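Local coordinates for glutamate racemase (Francisella tularensis subsp. tularensis, PDB 3OUT), which is a two-lobed alpha/beta protein of the Asp/Glu/hydantoin racemase family, with D-glutamic acid bound between its lobes, at residues B[34-39]-B[235-240]; B[39-44]-B[240-245]; B[96-101]-B[213-218]; B[106-111]-B[203-208]. All coordinates share one frame; numbering follows the deposited sequence.

Interaction 1. Residues B[34-39]-B[235-240]; sequences DIIYFG and RFYVTD
One face of the Arg-235 guanidinium is covered by Ile-36, whose CG1 sits 3.5 Å above the plane toward its rim. The two side chains run side by side and point the same way, and Ile-36 CD1 comes 3.7 Å from Arg-235 CZ. Arg-235 NH1 donates to Tyr-237 OH at 2.9 Å, the oxygen lying 16° out of the guanidinium plane, while NE is bridged by a water to Ile-35 O. Tyr-237 OH is also bonded to Arg-51 of the second subunit. The Phe-38 ring has Tyr-237 O over one face, 3.9 Å above the plane toward the rim, and Thr-239 CG2 reaches Phe-38 CZ obliquely at 3.7 Å. At the edge of the Tyr-37 ring, near its plane, lies Val-238 CG1, 4.2 Å from Tyr-37 CE2; the phenol oxygen is held by Asp-14 and Ile-17. Tyr-37 and Phe-236 cross at about a right angle, Tyr-37 CB touching Phe-236 CD2 at 3.7 Å. Tyr-37 CG, anti to the backbone N (chi1 169°), lies 4.0 Å from the same Phe-236 CD2. Between the two layers of side chains, five backbone hydrogen bonds join the segments, from Arg-235 N to Ile-35 O through to Thr-239 N to Gly-39 O. Ile-36 and Phe-38 face helix 51-67, Tyr-37 and Phe-236 face helix 20-29. Neighbouring parallel strands enclosed by helices on both faces are the hallmark of a three-layer alpha/beta sandwich, here the lobe built on the six-stranded sheet.

Interaction 2. Residues B[39-44]-B[240-245]; sequences GDIARI and DIPLKF
Apolar contacts converge on Ile-41, whose branches divide between two partners. CG2 meets Pro-242 CD at 3.7 Å, while CD1, folded back beside CA (chi2 -51°), approaches Phe-245 CE1 obliquely at 3.6 Å; in both pairs the side chains cross at about a right angle. Ala-42 CB makes van der Waals contact with the methylene CB of Asp-240 at 3.9 Å. Between side chain and backbone, Ile-41 CB presses on Asp-240 O at 3.3 Å, and Asp-240 CB packs 3.5 Å from Ala-42 N, whose N-H is hydrogen-bonded to Thr-239 OG1. The polar bonds stay within each segment or leave the pair. Asp-40, the centre of an inverse gamma turn, forms a salt bridge with Arg-43: NE meets the syn lone pair of Asp-40 OD2 at 2.8 Å, NH2 comes to the same atom from above the carboxylate plane, and Tyr-46 OH also bonds to it. Phe-245 N bonds to Pro-242 O at 3.0 Å, closing a type I turn. Asp-240 OD1 turns to Ser-50 and Thr-53 of the third subunit. The loops are thus joined by hydrophobic contact, at a price: Asp-240 N and O are buried here with no polar partner in the model.

Interaction 3. Residues B[96-101]-B[213-218]; sequences PVIDVI and KMLYSL
Pro-96 opens the contact with its ring set against the forked end of Leu-218. Its CB is 3.6 Å from Leu-218 CD1, and its CG lies 4.0 Å from both Leu-218 CD1 and CD2. Leu-218 CG, which bears these methyls, is placed toward the proline by standing anti to the backbone N (chi1 -172°). Ile-98, two residues on and within the strand, touches three helix residues. Its CG2 meets CB of the selenomethionine Met-214 at 4.1 Å, with the side chains crossing at a slant. Its CG1 lies over the helix backbone, 4.1 Å from Leu-215 CA, and its CD1 reaches Leu-218 CD1 at 4.3 Å. Residues 214, 215 and 218 fall on one side of the helix, which is why a single isoleucine can meet them all. Asp-99 then ends the strand as N-cap of helix 100-106, its side chain capping a backbone N of the first turn. Strand 97-99, one of the two outermost of the six-stranded sheet within this chain, bonds to strand 72-75. Helix segment 213-218 packs over it, nearly antiparallel (154°) with the axes 8.9 Å apart; Leu-215 also reaches Ala-72, and Met-214 extends to Ala-103 and Ser-106 of helix 100-106.

Interaction 4. Residues B[106-111]-B[203-208]; sequences SLVDNL and KLIDPS
On strand 203-205, outermost within this chain in the four-stranded parallel sheet, Ile-205 receives Leu-107 and Val-108 from the loop that links helix 100-106 to strand 113-118. The two branches of Ile-205 take separate partners. CG2, anti to the backbone N, lies 3.7 Å from Leu-107 CD1 and is also touched by Leu-107 CB, whereas CG1 meets Val-108 CG1 at 3.9 Å. Both pairs of side chains approach at a slant. Leu-107 CD1 continues past the isoleucine to Pro-207 CA at 4.2 Å, beyond the end of the strand. There the chain turns into helix 208-221, and Asp-206, just before the turn, supplies the capping bond: its OD1 accepts Ser-208 N at 3.1 Å in a nearly straight bond (170° at the hydrogen), and also Ser-208 OG at 3.0 Å. Both donors reach OD1 from the same face of the carboxylate, about 40° out of its plane, and such a double grip would be expected to favour the charged form of Asp-206. Near Lys-203, the loop forms a type I beta turn from Val-108 to Leu-111, closed by Leu-111 N to Val-108 O at 3.0 Å. The turn brings Leu-111 CD2 within 4.3 Å of Lys-203 NZ, a contact of methyl with ammonium at the more exposed end. Val-108 and Leu-111 also rest on strand 181-184, next to 203-205 in the sheet, and Ser-106 OG bonds to Gln-210 of helix 208-221.

From the N terminus, residues 34-39 open a long loop, closed when 235-240 returns beside them in interaction 1. Interaction 2, spanning a loop of the same length, begins at the shared Gly-39 and closes from the shared Asp-240, so the two cross; Thr-239 OG1 joins them through bonds to Asp-40 OD1 and Ala-42 N. Inside both loops lies interaction 3, and within that interaction 4. The inner pair touch where Met-214 CE meets Ser-106 OG. Interactions 1 and 3 belong to the same six-stranded sheet, the latter at one edge strand, 97-99, whereas interaction 4 reaches the four-stranded sheet. Helix 208-221 follows strand 203-205 of one sheet and packs on strand 97-99 of the other, so it helps to join the two lobes.

Interaction 1. Residues B[34-39]-B[235-240]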
loop_
_atom_site.group_PDB
_atom_site.type_symbol
_atom_site.label_atom_id
_atom_site.label_comp_id
_atom_site.label_asym_id
_atom_site.label_seq_id
_atom_site.Cartn_x
_atom_site.Cartn_y
_atom_site.Cartn_z
ATOM N N ASP B 34 1.661 -28.639 5.919
ATOM C CA ASP B 34 1.701 -27.598 4.891
ATOM C C ASP B 34 2.010 -26.261 5.571
ATOM O O ASP B 34 1.577 -25.994 6.703
ATOM C CB ASP B 34 0.348 -27.497 4.221
ATOM C CG ASP B 34 -0.021 -28.739 3.411
ATOM O OD1 ASP B 34 0.864 -29.508 2.948
ATOM O OD2 ASP B 34 -1.238 -28.917 3.217
ATOM N N ILE B 35 2.784 -25.411 4.896
ATOM C CA ILE B 35 3.175 -24.103 5.435
ATOM C C ILE B 35 2.963 -23.044 4.357
ATOM O O ILE B 35 3.363 -23.221 3.194
ATOM C CB ILE B 35 4.681 -24.072 5.889
ATOM C CG1 ILE B 35 5.003 -25.238 6.857
ATOM C CG2 ILE B 35 5.025 -22.689 6.495
ATOM C CD1 ILE B 35 6.455 -25.281 7.312
ATOM N N ILE B 36 2.377 -21.920 4.771
ATOM C CA ILE B 36 2.297 -20.721 3.965
ATOM C C ILE B 36 3.183 -19.688 4.667
ATOM O O ILE B 36 2.910 -19.325 5.803
ATOM C CB ILE B 36 0.865 -20.154 3.893
ATOM C CG1 ILE B 36 -0.060 -21.100 3.138
ATOM C CG2 ILE B 36 0.894 -18.744 3.265
ATOM C CD1 ILE B 36 -1.570 -20.636 3.116
ATOM N N TYR B 37 4.254 -19.274 4.007
ATOM C CA TYR B 37 5.082 -18.181 4.456
ATOM C C TYR B 37 4.581 -16.875 3.780
ATOM O O TYR B 37 4.351 -16.858 2.550
ATOM C CB TYR B 37 6.533 -18.416 4.054
ATOM C CG TYR B 37 7.416 -17.194 4.254
ATOM C CD1 TYR B 37 8.013 -16.933 5.481
ATOM C CD2 TYR B 37 7.676 -16.310 3.207
ATOM C CE1 TYR B 37 8.779 -15.798 5.695
ATOM C CE2 TYR B 37 8.447 -15.164 3.417
ATOM C CZ TYR B 37 9.008 -14.914 4.627
ATOM O OH TYR B 37 9.783 -13.771 4.840
ATOM N N PHE B 38 4.440 -15.820 4.572
ATOM C CA PHE B 38 4.142 -14.487 4.031
ATOM C C PHE B 38 5.244 -13.529 4.343
ATOM O O PHE B 38 5.577 -13.323 5.520
ATOM C CB PHE B 38 2.829 -13.907 4.560
ATOM C CG PHE B 38 2.306 -12.754 3.720
ATOM C CD1 PHE B 38 1.326 -12.982 2.776
ATOM C CD2 PHE B 38 2.870 -11.496 3.812
ATOM C CE1 PHE B 38 0.902 -11.961 1.937
ATOM C CE2 PHE B 38 2.438 -10.464 2.994
ATOM C CZ PHE B 38 1.444 -10.720 2.049
ATOM N N GLY B 39 5.784 -12.890 3.323
ATOM C CA GLY B 39 6.744 -11.818 3.550
ATOM C C GLY B 39 6.334 -10.584 2.774
ATOM O O GLY B 39 6.133 -10.645 1.546
ATOM N N ARG B 235 4.380 -22.874 0.474
ATOM C CA ARG B 235 4.060 -21.754 -0.448
ATOM C C ARG B 235 4.686 -20.508 0.139
ATOM O O ARG B 235 4.552 -20.273 1.324
ATOM C CB ARG B 235 2.556 -21.540 -0.600
ATOM C CG ARG B 235 1.852 -22.582 -1.437
ATOM C CD ARG B 235 0.379 -22.282 -1.632
ATOM N NE ARG B 235 -0.449 -22.751 -0.502
ATOM C CZ ARG B 235 -1.683 -22.328 -0.171
ATOM N NH1 ARG B 235 -2.301 -21.374 -0.856
ATOM N NH2 ARG B 235 -2.326 -22.901 0.866
ATOM N N PHE B 236 5.381 -19.745 -0.690
ATOM C CA PHE B 236 6.064 -18.532 -0.254
ATOM C C PHE B 236 5.362 -17.411 -0.979
ATOM O O PHE B 236 5.531 -17.250 -2.199
ATOM C CB PHE B 236 7.559 -18.569 -0.549
ATOM C CG PHE B 236 8.261 -19.740 0.157
ATOM C CD1 PHE B 236 8.286 -20.990 -0.423
ATOM C CD2 PHE B 236 8.824 -19.574 1.418
ATOM C CE1 PHE B 236 8.860 -22.059 0.248
ATOM C CE2 PHE B 236 9.422 -20.643 2.059
ATOM C CZ PHE B 236 9.447 -21.847 1.491
ATOM N N TYR B 237 4.535 -16.681 -0.244
ATOM C CA TYR B 237 3.793 -15.553 -0.801
ATOM C C TYR B 237 4.455 -14.262 -0.386
ATOM O O TYR B 237 4.689 -14.031 0.801
ATOM C CB TYR B 237 2.375 -15.575 -0.274
ATOM C CG TYR B 237 1.458 -16.600 -0.905
ATOM C CD1 TYR B 237 1.398 -16.776 -2.295
ATOM C CD2 TYR B 237 0.583 -17.318 -0.114
ATOM C CE1 TYR B 237 0.476 -17.690 -2.866
ATOM C CE2 TYR B 237 -0.322 -18.211 -0.639
ATOM C CZ TYR B 237 -0.375 -18.410 -2.022
ATOM O OH TYR B 237 -1.328 -19.280 -2.564
ATOM N N VAL B 238 4.821 -13.427 -1.371
ATOM C CA VAL B 238 5.546 -12.219 -1.092
ATOM C C VAL B 238 4.982 -11.051 -1.902
ATOM O O VAL B 238 4.466 -11.246 -3.022
ATOM C CB VAL B 238 7.081 -12.407 -1.357
ATOM C CG1 VAL B 238 7.647 -13.448 -0.387
ATOM C CG2 VAL B 238 7.353 -12.863 -2.809
ATOM N N THR B 239 5.116 -9.837 -1.353
ATOM C CA THR B 239 4.610 -8.648 -2.045
ATOM C C THR B 239 5.638 -7.984 -2.973
ATOM O O THR B 239 5.303 -7.043 -3.665
ATOM C CB THR B 239 4.092 -7.602 -1.035
ATOM O OG1 THR B 239 5.130 -7.312 -0.110
ATOM C CG2 THR B 239 2.866 -8.153 -0.280
ATOM N N ASP B 240 6.862 -8.496 -2.990
ATOM C CA ASP B 240 7.840 -8.090 -4.032
ATOM C C ASP B 240 8.854 -9.191 -4.220
ATOM O O ASP B 240 9.091 -9.998 -3.302
ATOM C CB ASP B 240 8.564 -6.824 -3.613
ATOM C CG ASP B 240 9.286 -6.165 -4.773
ATOM O OD1 ASP B 240 8.817 -6.395 -5.923
ATOM O OD2 ASP B 240 10.321 -5.483 -4.544
HETATM O O HOH W 1 0.952 -24.369 1.620
#

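Interaction 2. Residues B[39-44]-B[240-245]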
loop_
_atom_site.group_PDB
_atom_site.type_symbol
_atom_site.label_atom_id
_atom_site.label_comp_id
_atom_site.label_asym_id
_atom_site.label_seq_id
_atom_site.Cartn_x
_atom_site.Cartn_y
_atom_site.Cartn_z
ATOM N N GLY B 39 5.784 -12.890 3.323
ATOM C CA GLY B 39 6.744 -11.818 3.550
ATOM C C GLY B 39 6.334 -10.584 2.774
ATOM O O GLY B 39 6.133 -10.645 1.546
ATOM N N ASP B 40 6.225 -9.460 3.476
ATOM C CA ASP B 40 5.885 -8.159 2.881
ATOM C C ASP B 40 7.146 -7.493 2.337
ATOM O O ASP B 40 7.525 -6.383 2.740
ATOM C CB ASP B 40 5.195 -7.277 3.923
ATOM C CG ASP B 40 4.609 -6.018 3.364
ATOM O OD1 ASP B 40 4.467 -5.872 2.122
ATOM O OD2 ASP B 40 4.278 -5.136 4.212
ATOM N N ILE B 41 7.775 -8.170 1.394
ATOM C CA ILE B 41 9.056 -7.733 0.788
ATOM C C ILE B 41 8.989 -6.316 0.163
ATOM O O ILE B 41 9.989 -5.602 0.123
ATOM C CB ILE B 41 9.599 -8.794 -0.219
ATOM C CG1 ILE B 41 9.570 -10.220 0.355
ATOM C CG2 ILE B 41 11.044 -8.465 -0.623
ATOM C CD1 ILE B 41 10.221 -10.395 1.768
ATOM N N ALA B 42 7.815 -5.907 -0.317
ATOM C CA ALA B 42 7.648 -4.575 -0.909
ATOM C C ALA B 42 7.907 -3.444 0.076
ATOM O O ALA B 42 8.309 -2.363 -0.337
ATOM C CB ALA B 42 6.248 -4.430 -1.510
ATOM N N ARG B 43 7.671 -3.672 1.374
ATOM C CA ARG B 43 7.680 -2.560 2.356
ATOM C C ARG B 43 8.656 -2.744 3.508
ATOM O O ARG B 43 8.715 -1.886 4.401
ATOM C CB ARG B 43 6.233 -2.314 2.850
ATOM C CG ARG B 43 5.261 -2.152 1.737
ATOM C CD ARG B 43 3.844 -1.776 2.197
ATOM N NE ARG B 43 3.199 -2.830 2.984
ATOM C CZ ARG B 43 1.908 -2.934 3.204
ATOM N NH1 ARG B 43 1.050 -2.008 2.754
ATOM N NH2 ARG B 43 1.479 -3.949 3.967
ATOM N N ILE B 44 9.439 -3.822 3.497
ATOM C CA ILE B 44 10.552 -3.969 4.440
ATOM C C ILE B 44 11.598 -2.847 4.237
ATOM O O ILE B 44 11.784 -2.314 3.130
ATOM C CB ILE B 44 11.219 -5.363 4.401
ATOM C CG1 ILE B 44 11.755 -5.729 2.995
ATOM C CG2 ILE B 44 10.266 -6.424 4.985
ATOM C CD1 ILE B 44 12.518 -7.100 2.967
ATOM N N ASP B 240 6.862 -8.496 -2.990
ATOM C CA ASP B 240 7.840 -8.090 -4.032
ATOM C C ASP B 240 8.854 -9.191 -4.220
ATOM O O ASP B 240 9.091 -9.998 -3.302
ATOM C CB ASP B 240 8.564 -6.824 -3.613
ATOM C CG ASP B 240 9.286 -6.165 -4.773
ATOM O OD1 ASP B 240 8.817 -6.395 -5.923
ATOM O OD2 ASP B 240 10.321 -5.483 -4.544
ATOM N N ILE B 241 9.449 -9.224 -5.419
ATOM C CA ILE B 241 10.542 -10.148 -5.703
ATOM C C ILE B 241 11.633 -9.320 -6.367
ATOM O O ILE B 241 11.732 -9.266 -7.602
ATOM C CB ILE B 241 10.101 -11.404 -6.536
ATOM C CG1 ILE B 241 8.998 -12.135 -5.766
ATOM C CG2 ILE B 241 11.318 -12.282 -6.832
ATOM C CD1 ILE B 241 8.315 -13.227 -6.553
ATOM N N PRO B 242 12.467 -8.664 -5.552
ATOM C CA PRO B 242 13.663 -8.007 -6.096
ATOM C C PRO B 242 14.787 -9.000 -6.398
ATOM O O PRO B 242 14.766 -10.151 -5.939
ATOM C CB PRO B 242 14.072 -7.055 -4.981
ATOM C CG PRO B 242 13.638 -7.788 -3.742
ATOM C CD PRO B 242 12.377 -8.527 -4.079
ATOM N N LEU B 243 15.776 -8.559 -7.153
ATOM C CA LEU B 243 16.797 -9.474 -7.635
ATOM C C LEU B 243 17.538 -10.223 -6.541
ATOM O O LEU B 243 17.876 -11.372 -6.731
ATOM C CB LEU B 243 17.800 -8.687 -8.471
ATOM C CG LEU B 243 18.679 -9.380 -9.453
ATOM C CD1 LEU B 243 17.869 -10.161 -10.505
ATOM C CD2 LEU B 243 19.560 -8.276 -10.086
ATOM N N LYS B 244 17.790 -9.577 -5.401
ATOM C CA LYS B 244 18.532 -10.241 -4.324
ATOM C C LYS B 244 17.684 -11.155 -3.453
ATOM O O LYS B 244 18.246 -11.825 -2.585
ATOM C CB LYS B 244 19.346 -9.238 -3.483
ATOM C CG LYS B 244 20.685 -8.903 -4.153
ATOM C CD LYS B 244 21.795 -8.386 -3.188
ATOM C CE LYS B 244 21.738 -6.853 -3.042
ATOM N NZ LYS B 244 23.026 -6.158 -2.744
ATOM N N PHE B 245 16.371 -11.237 -3.675
ATOM C CA PHE B 245 15.510 -11.954 -2.734
ATOM C C PHE B 245 15.785 -13.458 -2.626
ATOM O O PHE B 245 15.870 -14.026 -1.528
ATOM C CB PHE B 245 14.033 -11.672 -3.014
ATOM C CG PHE B 245 13.106 -12.444 -2.108
ATOM C CD1 PHE B 245 13.093 -12.192 -0.750
ATOM C CD2 PHE B 245 12.327 -13.458 -2.601
ATOM C CE1 PHE B 245 12.264 -12.889 0.123
ATOM C CE2 PHE B 245 11.494 -14.165 -1.750
ATOM C CZ PHE B 245 11.481 -13.887 -0.359
#

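Interaction 3. Residues B[96-101]-B[213-218]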
loop_
_atom_site.group_PDB
_atom_site.type_symbol
_atom_site.label_atom_id
_atom_site.label_comp_id
_atom_site.label_asym_id
_atom_site.label_seq_id
_atom_site.Cartn_x
_atom_site.Cartn_y
_atom_site.Cartn_z
ATOM N N PRO B 96 -5.131 -19.765 16.787
ATOM C CA PRO B 96 -4.080 -19.421 17.720
ATOM C C PRO B 96 -2.887 -18.748 17.058
ATOM O O PRO B 96 -2.523 -19.104 15.948
ATOM C CB PRO B 96 -3.649 -20.764 18.295
ATOM C CG PRO B 96 -4.000 -21.754 17.309
ATOM C CD PRO B 96 -5.261 -21.218 16.626
ATOM N N VAL B 97 -2.286 -17.820 17.799
ATOM C CA VAL B 97 -1.123 -17.066 17.370
ATOM C C VAL B 97 -0.004 -17.261 18.379
ATOM O O VAL B 97 -0.164 -16.948 19.582
ATOM C CB VAL B 97 -1.460 -15.556 17.255
ATOM C CG1 VAL B 97 -0.237 -14.770 16.838
ATOM C CG2 VAL B 97 -2.628 -15.337 16.297
ATOM N N ILE B 98 1.126 -17.766 17.896
ATOM C CA ILE B 98 2.341 -17.933 18.662
ATOM C C ILE B 98 3.279 -16.829 18.200
ATOM O O ILE B 98 3.286 -16.500 17.028
ATOM C CB ILE B 98 2.996 -19.300 18.335
ATOM C CG1 ILE B 98 2.114 -20.500 18.750
ATOM C CG2 ILE B 98 4.392 -19.400 18.916
ATOM C CD1 ILE B 98 1.851 -20.558 20.195
ATOM N N ASP B 99 4.079 -16.258 19.082
ATOM C CA ASP B 99 4.999 -15.150 18.672
ATOM C C ASP B 99 6.393 -15.342 19.239
ATOM O O ASP B 99 6.572 -15.958 20.296
ATOM C CB ASP B 99 4.463 -13.779 19.050
ATOM C CG ASP B 99 4.553 -13.510 20.508
ATOM O OD1 ASP B 99 3.681 -14.004 21.270
ATOM O OD2 ASP B 99 5.533 -12.864 20.914
ATOM N N VAL B 100 7.391 -14.820 18.534
ATOM C CA VAL B 100 8.792 -15.046 18.910
ATOM C C VAL B 100 9.215 -14.331 20.187
ATOM O O VAL B 100 10.143 -14.792 20.841
ATOM C CB VAL B 100 9.799 -14.685 17.787
ATOM C CG1 VAL B 100 9.787 -15.743 16.704
ATOM C CG2 VAL B 100 9.555 -13.234 17.148
ATOM N N ILE B 101 8.568 -13.226 20.575
ATOM C CA ILE B 101 8.925 -12.566 21.818
ATOM C C ILE B 101 8.497 -13.431 23.000
ATOM O O ILE B 101 9.273 -13.600 23.942
ATOM C CB ILE B 101 8.383 -11.130 21.901
ATOM C CG1 ILE B 101 9.039 -10.266 20.816
ATOM C CG2 ILE B 101 8.608 -10.522 23.296
ATOM C CD1 ILE B 101 8.647 -8.805 20.859
ATOM N N LYS B 213 8.708 -24.869 18.490
ATOM C CA LYS B 213 8.307 -25.892 19.482
ATOM C C LYS B 213 7.012 -25.576 20.199
ATOM O O LYS B 213 6.233 -26.494 20.464
ATOM C CB LYS B 213 9.428 -26.120 20.474
ATOM C CG LYS B 213 10.625 -26.733 19.790
ATOM C CD LYS B 213 11.615 -27.312 20.736
ATOM C CE LYS B 213 12.178 -26.357 21.701
ATOM N NZ LYS B 213 13.166 -27.067 22.599
HETATM N N MSE B 214 6.781 -24.294 20.494
HETATM C CA MSE B 214 5.522 -23.865 21.092
HETATM C C MSE B 214 4.358 -24.188 20.155
HETATM O O MSE B 214 3.300 -24.623 20.597
HETATM C CB MSE B 214 5.556 -22.375 21.500
HETATM C CG MSE B 214 6.453 -22.124 22.683
HETATM SE SE MSE B 214 6.545 -20.217 23.007
HETATM C CE MSE B 214 6.822 -20.285 24.951
ATOM N N LEU B 215 4.541 -23.938 18.859
ATOM C CA LEU B 215 3.516 -24.266 17.894
ATOM C C LEU B 215 3.318 -25.796 17.815
ATOM O O LEU B 215 2.205 -26.246 17.863
ATOM C CB LEU B 215 3.854 -23.687 16.524
ATOM C CG LEU B 215 2.838 -24.028 15.419
ATOM C CD1 LEU B 215 1.415 -23.699 15.845
ATOM C CD2 LEU B 215 3.178 -23.285 14.156
ATOM N N TYR B 216 4.399 -26.572 17.756
ATOM C CA TYR B 216 4.311 -28.033 17.811
ATOM C C TYR B 216 3.461 -28.494 19.026
ATOM O O TYR B 216 2.531 -29.300 18.878
ATOM C CB TYR B 216 5.687 -28.715 17.878
ATOM C CG TYR B 216 5.514 -30.189 18.119
ATOM C CD1 TYR B 216 5.289 -31.068 17.071
ATOM C CD2 TYR B 216 5.517 -30.695 19.408
ATOM C CE1 TYR B 216 5.060 -32.422 17.297
ATOM C CE2 TYR B 216 5.291 -32.049 19.652
ATOM C CZ TYR B 216 5.059 -32.901 18.588
ATOM O OH TYR B 216 4.835 -34.244 18.833
ATOM N N SER B 217 3.764 -27.972 20.219
ATOM C CA SER B 217 3.069 -28.459 21.415
ATOM C C SER B 217 1.589 -28.177 21.325
ATOM O O SER B 217 0.771 -29.028 21.677
ATOM C CB SER B 217 3.632 -27.828 22.675
ATOM O OG SER B 217 4.946 -28.273 22.855
ATOM N N LEU B 218 1.239 -26.989 20.819
ATOM C CA LEU B 218 -0.143 -26.636 20.658
ATOM C C LEU B 218 -0.844 -27.568 19.689
ATOM O O LEU B 218 -1.929 -28.051 19.980
ATOM C CB LEU B 218 -0.301 -25.188 20.196
ATOM C CG LEU B 218 -1.716 -24.597 20.163
ATOM C CD1 LEU B 218 -1.676 -23.056 20.279
ATOM C CD2 LEU B 218 -2.480 -25.030 18.926
#

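Interaction 4. Residues B[106-111]-B[203-208]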
loop_
_atom_site.group_PDB
_atom_site.type_symbol
_atom_site.label_atom_id
_atom_site.label_comp_id
_atom_site.label_asym_id
_atom_site.label_seq_id
_atom_site.Cartn_x
_atom_site.Cartn_y
_atom_site.Cartn_z
ATOM N N SER B 106 10.375 -16.847 27.426
ATOM C CA SER B 106 10.334 -18.166 28.065
ATOM C C SER B 106 11.754 -18.739 28.311
ATOM O O SER B 106 11.938 -19.615 29.147
ATOM C CB SER B 106 9.469 -19.147 27.258
ATOM O OG SER B 106 10.167 -19.690 26.148
ATOM N N LEU B 107 12.734 -18.265 27.575
ATOM C CA LEU B 107 14.105 -18.748 27.711
ATOM C C LEU B 107 14.984 -17.991 28.687
ATOM O O LEU B 107 16.115 -18.430 28.924
ATOM C CB LEU B 107 14.756 -18.778 26.306
ATOM C CG LEU B 107 14.115 -19.750 25.295
ATOM C CD1 LEU B 107 14.675 -19.506 23.890
ATOM C CD2 LEU B 107 14.378 -21.197 25.651
ATOM N N VAL B 108 14.499 -16.910 29.299
ATOM C CA VAL B 108 15.301 -16.043 30.164
ATOM C C VAL B 108 14.633 -15.714 31.503
ATOM O O VAL B 108 15.206 -14.956 32.298
ATOM C CB VAL B 108 15.691 -14.722 29.473
ATOM C CG1 VAL B 108 16.461 -14.991 28.174
ATOM C CG2 VAL B 108 14.460 -13.826 29.194
ATOM N N ASP B 109 13.415 -16.213 31.728
ATOM C CA ASP B 109 12.620 -15.651 32.833
ATOM C C ASP B 109 13.022 -16.216 34.206
ATOM O O ASP B 109 12.426 -15.800 35.215
ATOM C CB ASP B 109 11.107 -15.716 32.565
ATOM C CG ASP B 109 10.599 -17.119 32.349
ATOM O OD1 ASP B 109 11.359 -18.106 32.546
ATOM O OD2 ASP B 109 9.411 -17.248 31.968
ATOM N N ASN B 110 14.045 -17.081 34.243
ATOM C CA ASN B 110 14.718 -17.437 35.505
ATOM C C ASN B 110 16.080 -16.784 35.750
ATOM O O ASN B 110 16.744 -17.094 36.741
ATOM C CB ASN B 110 14.810 -18.951 35.649
ATOM C CG ASN B 110 13.427 -19.591 35.810
ATOM O OD1 ASN B 110 12.620 -19.153 36.646
ATOM N ND2 ASN B 110 13.134 -20.598 34.984
ATOM N N LEU B 111 16.483 -15.843 34.901
ATOM C CA LEU B 111 17.724 -15.138 35.091
ATOM C C LEU B 111 17.497 -13.897 35.928
ATOM O O LEU B 111 16.364 -13.495 36.116
ATOM C CB LEU B 111 18.315 -14.777 33.725
ATOM C CG LEU B 111 18.581 -16.013 32.869
ATOM C CD1 LEU B 111 19.119 -15.576 31.499
ATOM C CD2 LEU B 111 19.552 -17.010 33.532
ATOM N N LYS B 203 25.907 -16.094 27.079
ATOM C CA LYS B 203 24.966 -16.996 26.441
ATOM C C LYS B 203 24.084 -16.194 25.469
ATOM O O LYS B 203 23.495 -15.212 25.875
ATOM C CB LYS B 203 24.101 -17.690 27.493
ATOM C CG LYS B 203 22.979 -18.605 26.965
ATOM C CD LYS B 203 22.371 -19.512 28.088
ATOM C CE LYS B 203 21.100 -18.925 28.819
ATOM N NZ LYS B 203 20.747 -19.524 30.199
ATOM N N LEU B 204 24.049 -16.615 24.209
ATOM C CA LEU B 204 23.182 -15.955 23.214
ATOM C C LEU B 204 21.885 -16.736 23.034
ATOM O O LEU B 204 21.899 -17.948 22.794
ATOM C CB LEU B 204 23.922 -15.780 21.881
ATOM C CG LEU B 204 25.306 -15.126 21.969
ATOM C CD1 LEU B 204 25.989 -15.034 20.564
ATOM C CD2 LEU B 204 25.268 -13.769 22.603
ATOM N N ILE B 205 20.747 -16.038 23.114
ATOM C CA ILE B 205 19.449 -16.658 23.054
ATOM C C ILE B 205 18.807 -16.381 21.689
ATOM O O ILE B 205 18.563 -15.227 21.330
ATOM C CB ILE B 205 18.508 -16.098 24.147
ATOM C CG1 ILE B 205 19.094 -16.255 25.551
ATOM C CG2 ILE B 205 17.064 -16.681 24.038
ATOM C CD1 ILE B 205 19.325 -17.646 25.950
ATOM N N ASP B 206 18.514 -17.454 20.954
ATOM C CA ASP B 206 17.854 -17.338 19.653
ATOM C C ASP B 206 16.500 -17.993 19.816
ATOM O O ASP B 206 16.439 -19.214 19.909
ATOM C CB ASP B 206 18.675 -18.069 18.585
ATOM C CG ASP B 206 17.964 -18.164 17.243
ATOM O OD1 ASP B 206 16.811 -17.675 17.133
ATOM O OD2 ASP B 206 18.615 -18.654 16.263
ATOM N N PRO B 207 15.424 -17.206 19.808
ATOM C CA PRO B 207 14.116 -17.754 20.151
ATOM C C PRO B 207 13.372 -18.459 19.020
ATOM O O PRO B 207 12.278 -18.946 19.251
ATOM C CB PRO B 207 13.355 -16.518 20.568
ATOM C CG PRO B 207 13.871 -15.471 19.712
ATOM C CD PRO B 207 15.360 -15.744 19.654
ATOM N N SER B 208 13.903 -18.499 17.797
ATOM C CA SER B 208 13.127 -19.105 16.685
ATOM C C SER B 208 12.709 -20.540 16.855
ATOM O O SER B 208 11.562 -20.887 16.570
ATOM C CB SER B 208 13.839 -18.950 15.340
ATOM O OG SER B 208 15.147 -19.441 15.402
#